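Local coordinates for probable sugar ABC transporter, sugar-binding protein (Streptococcus pneumoniae, PDB 2W7Y) that binds the blood group A-trisaccharide and probably delivers such glycans to an ABC transporter for uptake, at residues N212-T217 and A240-M245. Residues are numbered along the deposited sequence; the frame is centred on the assembly and turned at random.
Sequences NTVLGT and ADALKM
V214 and A242 make the closest contact between segments 212-217 and 240-245. V214 CG1 lies 3.6 Å from A242 CB. The same methyl is 3.9 Å from A242 CA, so it rests against the helix backbone as well as the methyl. The V214 rotamer is the less usual one, with CG1 between the backbone N and the carbonyl carbon (chi1 78°). CG2 is then anti to the backbone N, and the two methyls can serve different partners.

L215 adds a second apolar touch. Its CD1 comes within 4.0 Å of A242 CB. The L215 CB does not point at the other helix, but the longer side chain reaches round to it. The one methyl of A242 is therefore shared by two branches, V214 CG1 and L215 CD1. The small alanine lets the backbones come close: L215 CA and A242 CA are 5.7 Å apart.

M245, modelled as selenomethionine, gives the third apolar contact through its SE. V214 CG2 is 4.0 Å from M245 SE, one turn along from A242. The two side chains slant across each other. M245 is partly exposed, whereas V214, L215 and A242 are buried. The contact across the segments is apolar throughout and small, burying 171 Å² in total.

One residue before N212 on the same helix, F211 also touches A242 and L243. Other parts of the chain complete the packing. T213 rests on V302 and I304 of strand 302-306, while L243 and K244 meet helix 414-427. The arrangement is helix-on-helix packing in one lobe of a two-lobed solute-binding protein: helix 207-215 has strand 302-306 of the five-stranded mixed sheet on its T213 side and helix 237-252 on its V214 side, as in layered alpha/beta folds.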
loop_
_atom_site.group_PDB
_atom_site.type_symbol
_atom_site.label_atom_id
_atom_site.label_comp_id
_atom_site.label_asym_id
_atom_site.label_seq_id
_atom_site.Cartn_x
_atom_site.Cartn_y
_atom_site.Cartn_z
ATOM N N ASN A 212 -0.972 -2.120 11.885
ATOM C CA ASN A 212 -0.429 -3.223 11.098
ATOM C C ASN A 212 0.941 -3.669 11.594
ATOM O O ASN A 212 1.215 -4.870 11.698
ATOM C CB ASN A 212 -0.311 -2.787 9.633
ATOM C CG ASN A 212 -0.466 -3.936 8.644
ATOM O OD1 ASN A 212 -0.991 -3.737 7.554
ATOM N ND2 ASN A 212 0.005 -5.126 9.002
ATOM N N THR A 213 1.791 -2.692 11.904
ATOM C CA THR A 213 3.173 -2.964 12.285
ATOM C C THR A 213 3.358 -3.284 13.769
ATOM O O THR A 213 4.242 -4.069 14.116
ATOM C CB THR A 213 4.141 -1.840 11.835
ATOM O OG1 THR A 213 3.662 -0.560 12.275
ATOM C CG2 THR A 213 4.268 -1.827 10.326
ATOM N N VAL A 214 2.531 -2.695 14.634
ATOM C CA VAL A 214 2.640 -2.945 16.080
ATOM C C VAL A 214 2.112 -4.333 16.435
ATOM O O VAL A 214 2.555 -4.946 17.406
ATOM C CB VAL A 214 1.991 -1.819 16.956
ATOM C CG1 VAL A 214 0.469 -1.941 17.007
ATOM C CG2 VAL A 214 2.578 -1.830 18.368
ATOM N N LEU A 215 1.175 -4.824 15.629
ATOM C CA LEU A 215 0.688 -6.188 15.744
ATOM C C LEU A 215 1.816 -7.171 15.413
ATOM O O LEU A 215 1.964 -8.198 16.073
ATOM C CB LEU A 215 -0.522 -6.393 14.823
ATOM C CG LEU A 215 -1.455 -7.591 15.035
ATOM C CD1 LEU A 215 -2.175 -7.529 16.378
ATOM C CD2 LEU A 215 -2.461 -7.657 13.902
ATOM N N GLY A 216 2.631 -6.831 14.415
ATOM C CA GLY A 216 3.772 -7.659 14.012
ATOM C C GLY A 216 4.962 -7.645 14.962
ATOM O O GLY A 216 6.045 -8.112 14.613
ATOM N N THR A 217 4.749 -7.120 16.166
ATOM C CA THR A 217 5.797 -6.984 17.173
ATOM C C THR A 217 5.909 -8.246 18.049
ATOM O O THR A 217 6.887 -8.420 18.784
ATOM C CB THR A 217 5.574 -5.697 18.025
ATOM O OG1 THR A 217 6.830 -5.073 18.313
ATOM C CG2 THR A 217 4.815 -5.983 19.315
ATOM N N ALA A 240 -6.175 -6.635 20.776
ATOM C CA ALA A 240 -6.753 -5.613 21.652
ATOM C C ALA A 240 -5.722 -4.587 22.119
ATOM O O ALA A 240 -6.028 -3.393 22.181
ATOM C CB ALA A 240 -7.450 -6.255 22.845
ATOM N N ASP A 241 -4.517 -5.055 22.449
ATOM C CA ASP A 241 -3.417 -4.177 22.868
ATOM C C ASP A 241 -2.944 -3.258 21.747
ATOM O O ASP A 241 -2.661 -2.086 21.987
ATOM C CB ASP A 241 -2.224 -4.984 23.395
ATOM C CG ASP A 241 -2.525 -5.709 24.689
ATOM O OD1 ASP A 241 -1.725 -6.601 25.052
ATOM O OD2 ASP A 241 -3.553 -5.405 25.338
ATOM N N ALA A 242 -2.847 -3.798 20.535
ATOM C CA ALA A 242 -2.409 -3.028 19.372
ATOM C C ALA A 242 -3.393 -1.891 19.096
ATOM O O ALA A 242 -3.003 -0.729 18.972
ATOM C CB ALA A 242 -2.275 -3.937 18.155
ATOM N N LEU A 243 -4.671 -2.251 19.021
ATOM C CA LEU A 243 -5.766 -1.307 18.865
ATOM C C LEU A 243 -5.664 -0.164 19.881
ATOM O O LEU A 243 -5.746 1.007 19.507
ATOM C CB LEU A 243 -7.091 -2.057 19.025
ATOM C CG LEU A 243 -8.274 -1.858 18.074
ATOM C CD1 LEU A 243 -7.857 -1.763 16.598
ATOM C CD2 LEU A 243 -9.266 -2.993 18.283
ATOM N N LYS A 244 -5.441 -0.516 21.151
ATOM C CA LYS A 244 -5.398 0.445 22.259
ATOM C C LYS A 244 -4.168 1.363 22.238
ATOM O O LYS A 244 -4.291 2.572 22.456
ATOM C CB LYS A 244 -5.497 -0.287 23.603
ATOM C CG LYS A 244 -5.647 0.633 24.803
ATOM C CD LYS A 244 -5.811 -0.149 26.092
ATOM C CE LYS A 244 -5.711 0.768 27.297
ATOM N NZ LYS A 244 -5.914 0.042 28.579
HETATM N N MSE A 245 -2.998 0.778 21.986
HETATM C CA MSE A 245 -1.741 1.518 21.843
HETATM C C MSE A 245 -1.822 2.612 20.781
HETATM O O MSE A 245 -1.389 3.741 21.012
HETATM C CB MSE A 245 -0.609 0.561 21.465
HETATM C CG MSE A 245 0.061 -0.141 22.624
HETATM SE SE MSE A 245 0.832 -1.822 22.009
HETATM C CE MSE A 245 2.464 -1.870 23.084
#